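Local coordinates for protein endopolygalacturonase (Chondrostereum purpureum, PDB 1K5C) that probably hydrolyses the alpha-1,4-galacturonosyl links of polygalacturonan within the chain, as a family 28 glycoside hydrolase built on a parallel beta-helix, at residues 139-142 with 143-146; 201-204 with 205-208. One frame throughout, in Å; residues are numbered along the deposited sequence.

Contact 1 of 2, residues 139-142 with 143-146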
ATOM      1  N   ASP A 139       9.182   1.216  -8.129  1.00 10.62           N
ATOM      2  CA  ASP A 139      10.585   1.534  -7.916  1.00 11.06           C
ATOM      3  C   ASP A 139      10.706   3.040  -7.667  1.00 10.43           C
ATOM      4  O   ASP A 139      10.796   3.833  -8.603  1.00 10.83           O
ATOM      5  CB  ASP A 139      11.461   1.113  -9.090  1.00 11.77           C
ATOM      6  CG  ASP A 139      12.912   1.371  -8.829  1.00 12.77           C
ATOM      7  OD1 ASP A 139      13.248   2.110  -7.877  1.00 12.34           O
ATOM      8  OD2 ASP A 139      13.759   0.815  -9.587  1.00 16.65           O
ATOM      9  N   ASP A 140      10.677   3.390  -6.355  1.00 10.75           N
ATOM     10  CA  ASP A 140      10.961   4.721  -5.905  1.00 10.52           C
ATOM     11  C   ASP A 140      12.292   4.767  -5.138  1.00 10.90           C
ATOM     12  O   ASP A 140      12.536   5.659  -4.326  1.00 11.40           O
ATOM     13  CB  ASP A 140       9.814   5.289  -5.033  1.00 11.04           C
ATOM     14  CG  ASP A 140       8.623   5.652  -5.841  1.00 10.48           C
ATOM     15  OD1 ASP A 140       8.627   5.743  -7.062  1.00 11.31           O
ATOM     16  OD2 ASP A 140       7.545   5.866  -5.136  1.00 11.45           O
ATOM     17  N   PHE A 141      13.195   3.829  -5.444  1.00 11.30           N
ATOM     18  CA  PHE A 141      14.488   3.768  -4.734  1.00 11.45           C
ATOM     19  C   PHE A 141      15.247   5.101  -4.812  1.00 11.64           C
ATOM     20  O   PHE A 141      15.941   5.474  -3.852  1.00 12.21           O
ATOM     21  CB  PHE A 141      15.312   2.622  -5.343  1.00 12.48           C
ATOM     22  CG  PHE A 141      16.660   2.503  -4.676  1.00 12.81           C
ATOM     23  CD1 PHE A 141      16.776   1.980  -3.364  1.00 15.29           C
ATOM     24  CD2 PHE A 141      17.809   2.904  -5.299  1.00 16.10           C
ATOM     25  CE1 PHE A 141      18.011   1.885  -2.762  1.00 16.84           C
ATOM     26  CE2 PHE A 141      19.048   2.826  -4.653  1.00 18.75           C
ATOM     27  CZ  PHE A 141      19.132   2.311  -3.376  1.00 18.66           C
ATOM     28  N   ALA A 142      15.185   5.810  -5.954  1.00 11.56           N
ATOM     29  CA  ALA A 142      15.888   7.070  -6.088  1.00 12.24           C
ATOM     30  C   ALA A 142      15.469   8.048  -5.009  1.00 11.74           C
ATOM     31  O   ALA A 142      16.226   8.996  -4.678  1.00 12.93           O
ATOM     32  CB  ALA A 142      15.625   7.645  -7.489  1.00 13.16           C
ATOM     33  N   GLY A 143      14.261   7.906  -4.463  1.00 11.59           N
ATOM     34  CA  GLY A 143      13.767   8.778  -3.388  1.00 11.62           C
ATOM     35  C   GLY A 143      14.555   8.643  -2.082  1.00 11.82           C
ATOM     36  O   GLY A 143      14.374   9.480  -1.185  1.00 12.32           O
ATOM     37  N   ASP A 144      15.388   7.617  -1.945  1.00 11.83           N
ATOM     38  CA  ASP A 144      16.190   7.497  -0.738  1.00 12.46           C
ATOM     39  C   ASP A 144      17.243   8.576  -0.668  1.00 13.39           C
ATOM     40  O   ASP A 144      17.719   8.952   0.421  1.00 15.77           O
ATOM     41  CB  ASP A 144      16.902   6.146  -0.678  1.00 12.87           C
ATOM     42  CG  ASP A 144      16.029   4.961  -0.316  1.00 13.09           C
ATOM     43  OD1 ASP A 144      14.815   5.121  -0.186  1.00 14.37           O
ATOM     44  OD2 ASP A 144      16.631   3.867  -0.120  1.00 15.35           O
ATOM     45  N   THR A 145      17.714   9.063  -1.811  1.00 13.33           N
ATOM     46  CA  THR A 145      18.849  10.032  -1.864  1.00 14.82           C
ATOM     47  C   THR A 145      18.464  11.284  -1.123  1.00 14.62           C
ATOM     48  O   THR A 145      17.435  11.929  -1.414  1.00 14.31           O
ATOM     49  CB  THR A 145      19.208  10.333  -3.332  1.00 16.51           C
ATOM     50  OG1 THR A 145      19.604   9.094  -3.949  1.00 18.12           O
ATOM     51  CG2 THR A 145      20.371  11.341  -3.375  1.00 23.02           C
ATOM     52  N   LYS A 146      19.254  11.618  -0.066  1.00 15.59           N
ATOM     53  CA  LYS A 146      19.023  12.776   0.779  1.00 17.31           C
ATOM     54  C   LYS A 146      17.632  12.716   1.395  1.00 16.22           C
ATOM     55  O   LYS A 146      17.103  13.781   1.837  1.00 18.26           O
ATOM     56  CB  LYS A 146      19.303  14.079   0.055  1.00 20.41           C
ATOM     57  CG  LYS A 146      20.744  14.243  -0.352  1.00 23.81           C
ATOM     58  CD  LYS A 146      21.007  15.542  -1.041  1.00 36.04           C
ATOM     59  CE  LYS A 146      19.819  16.416  -1.378  1.00 64.09           C
TER
HETATM   60  O   HOH W   1      18.685   6.346  -3.899  1.00 17.39           O
HETATM   61  O   HOH W   2      15.877  11.625  -3.740  1.00 15.01           O
HETATM   62  O   HOH W   3      18.838   9.568  -6.739  1.00 27.32           O
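The carbonyl oxygen of F141 is gripped twice: D144 N donates to it over 2.9 Å, nearly straight at 168°, and a water that also bonds T145 OG1 donates to it. This is a short 3-10 turn in the loop between strands 130-139 and 155-158 of the parallel beta-helix. Its i to i+3 pattern starts at D140 O, which takes G143 N at 2.8 Å, and runs on to A142 O, which takes T145 N at 3.2 Å. An Asx turn leads in, D139 OD1 accepting from F141 N at 3.0 Å. With CG anti to its backbone N (chi1 180°), F141 lies across D144 at about a right angle, with D144 OD2 3.6 Å from F141 CE1; ring and carboxylate planes are 56° apart. The same OD2 makes a salt bridge with R220, tying the turn to strand 207-221. Replacing D144 with an alanine would probably leave R220 without this acidic mate and take away the neighbour of F141 CE1. The buried D140 carboxylate bonds S117, and its side chain is about 8 Å from that of the galacturonate-binding D173. At the far end one water bridges A142 O and T145 O, donating to each at 2.8 Å.

Contact 2 of 2, residues 201-204 with 205-208; sequences SIAT and GKHV
I202, the last residue of strand 197-202, reaches over to V208 near the start of strand 207-221, its CD1 lying 3.6 Å from V208 CG2. Both residues are buried, and between them the chain turns from one sheet of the parallel beta-helix to another through a type II beta turn from A203 to K206. With CG1 anti to the carbonyl carbon, the second torsion of I202 (chi2 -68°) brings CD1 up against V208, where the two side chains meet obliquely, methyl against methyl. Its other branch, CG2, sits 3.9 Å from K206 O, so the isoleucine spans the mouth of the turn with both arms. I202 also touches A236 and A229.

A203 closes the turn: its carbonyl oxygen accepts from K206 N at 3.1 Å, with the donor tilted 29° from the carbonyl plane. That oxygen also has K206 CB at 3.3 Å and CG close by, while the methyl of A203 is 4.2 Å from K206 CG, a looser touch. T204, at the exposed corner, lies with CG2 3.3 Å from G205 N, and its OG1 accepts a hydrogen bond from T234 N in the loop after strand 223-230. G205 follows with a positive phi of 81°, a backbone shape that favours glycine and suits the third place of a type II turn. K206, bent at chi2, sends its aliphatic chain past T204 O, with CG 3.8 Å from that oxygen.

The chemistry therefore divides along the turn: across the two segments one backbone bond pins the bend and the I202-V208 pair is purely apolar, while neighbouring strands and loops also hold the backbone through bonds such as those of I202 with K228 and K206 with S237.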
ATOM      1  N   SER A 201      -3.513   4.818   8.042  1.00 12.23           N
ATOM      2  CA  SER A 201      -4.314   5.275   9.166  1.00 13.11           C
ATOM      3  C   SER A 201      -5.791   5.170   8.914  1.00 12.29           C
ATOM      4  O   SER A 201      -6.323   5.589   7.858  1.00 13.77           O
ATOM      5  CB  SER A 201      -3.959   6.784   9.355  1.00 19.79           C
ATOM      6  OG  SER A 201      -4.809   7.292  10.303  1.00 28.53           O
ATOM      7  N   ILE A 202      -6.472   4.591   9.897  1.00 11.47           N
ATOM      8  CA  ILE A 202      -7.928   4.445   9.866  1.00 11.37           C
ATOM      9  C   ILE A 202      -8.557   5.755  10.307  1.00 11.14           C
ATOM     10  O   ILE A 202      -8.273   6.267  11.416  1.00 11.87           O
ATOM     11  CB  ILE A 202      -8.352   3.274  10.775  1.00 11.50           C
ATOM     12  CG1 ILE A 202      -7.742   1.953  10.286  1.00 12.19           C
ATOM     13  CG2 ILE A 202      -9.866   3.226  10.901  1.00 12.47           C
ATOM     14  CD1 ILE A 202      -8.292   1.459   8.951  1.00 13.37           C
ATOM     15  N   ALA A 203      -9.401   6.285   9.445  1.00 11.48           N
ATOM     16  CA  ALA A 203     -10.127   7.544   9.659  1.00 11.97           C
ATOM     17  C   ALA A 203     -11.578   7.275  10.000  1.00 11.29           C
ATOM     18  O   ALA A 203     -12.119   6.158   9.830  1.00 11.45           O
ATOM     19  CB  ALA A 203     -10.046   8.385   8.364  1.00 13.13           C
ATOM     20  N   THR A 204     -12.268   8.330  10.441  1.00 11.45           N
ATOM     21  CA  THR A 204     -13.683   8.227  10.758  1.00 11.60           C
ATOM     22  C   THR A 204     -14.465   7.621   9.562  1.00 11.56           C
ATOM     23  O   THR A 204     -14.282   7.992   8.394  1.00 12.46           O
ATOM     24  CB  THR A 204     -14.205   9.637  11.076  1.00 11.79           C
ATOM     25  OG1 THR A 204     -13.637   9.922  12.383  1.00 11.93           O
ATOM     26  CG2 THR A 204     -15.735   9.725  11.137  1.00 12.79           C
ATOM     27  N   GLY A 205     -15.342   6.667   9.927  1.00 11.89           N
ATOM     28  CA  GLY A 205     -16.238   6.046   8.955  1.00 13.30           C
ATOM     29  C   GLY A 205     -15.588   4.945   8.132  1.00 12.55           C
ATOM     30  O   GLY A 205     -16.289   4.402   7.247  1.00 14.51           O
ATOM     31  N   LYS A 206     -14.344   4.592   8.380  1.00 11.45           N
ATOM     32  CA  LYS A 206     -13.664   3.567   7.573  1.00 11.83           C
ATOM     33  C   LYS A 206     -13.593   2.255   8.329  1.00 11.20           C
ATOM     34  O   LYS A 206     -13.425   2.220   9.555  1.00 11.83           O
ATOM     35  CB  LYS A 206     -12.250   4.089   7.217  1.00 12.41           C
ATOM     36  CG  LYS A 206     -12.282   5.445   6.467  1.00 13.18           C
ATOM     37  CD  LYS A 206     -13.172   5.440   5.234  1.00 14.62           C
ATOM     38  CE  LYS A 206     -13.092   6.836   4.572  1.00 17.74           C
ATOM     39  NZ  LYS A 206     -14.096   6.919   3.481  1.00 22.90           N
ATOM     40  N   HIS A 207     -13.707   1.156   7.554  1.00 11.24           N
ATOM     41  CA  HIS A 207     -13.802  -0.173   8.161  1.00 11.37           C
ATOM     42  C   HIS A 207     -12.990  -1.138   7.307  1.00 10.74           C
ATOM     43  O   HIS A 207     -13.302  -1.344   6.135  1.00 12.14           O
ATOM     44  CB  HIS A 207     -15.271  -0.686   8.161  1.00 12.30           C
ATOM     45  CG  HIS A 207     -16.172   0.254   8.916  1.00 12.39           C
ATOM     46  ND1 HIS A 207     -16.338   0.202  10.297  1.00 13.82           N
ATOM     47  CD2 HIS A 207     -16.928   1.303   8.449  1.00 14.43           C
ATOM     48  CE1 HIS A 207     -17.162   1.186  10.662  1.00 14.56           C
ATOM     49  NE2 HIS A 207     -17.535   1.825   9.574  1.00 15.38           N
ATOM     50  N   VAL A 208     -11.933  -1.694   7.916  1.00 10.90           N
ATOM     51  CA  VAL A 208     -11.068  -2.689   7.235  1.00 10.61           C
ATOM     52  C   VAL A 208     -11.387  -4.038   7.866  1.00 10.56           C
ATOM     53  O   VAL A 208     -11.418  -4.169   9.089  1.00 11.51           O
ATOM     54  CB  VAL A 208      -9.602  -2.316   7.370  1.00 10.93           C
ATOM     55  CG1 VAL A 208      -8.721  -3.474   6.961  1.00 11.58           C
ATOM     56  CG2 VAL A 208      -9.317  -1.067   6.540  1.00 11.37           C
TER

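Both contacts are local turns that follow a strand of the beta-helix, and both mix buried with exposed residues. They lie on opposite sides of the chain's centre, with centres 29 Å apart and nearest atoms about 17 Å apart, so neither touches the other. Strand 207-221 is common ground: it starts within contact 2, and further along it carries R220, which lies outside both contacts and pairs with D144 of contact 1. Contact 1 is chiefly polar, with consecutive backbone bonds and bridging waters, and with D140 and D144 also bonded to S117 and R220. Contact 2 relies on a single backbone bond across its segments plus hydrocarbon packing, with buried I202 and V208 beneath an exposed bend.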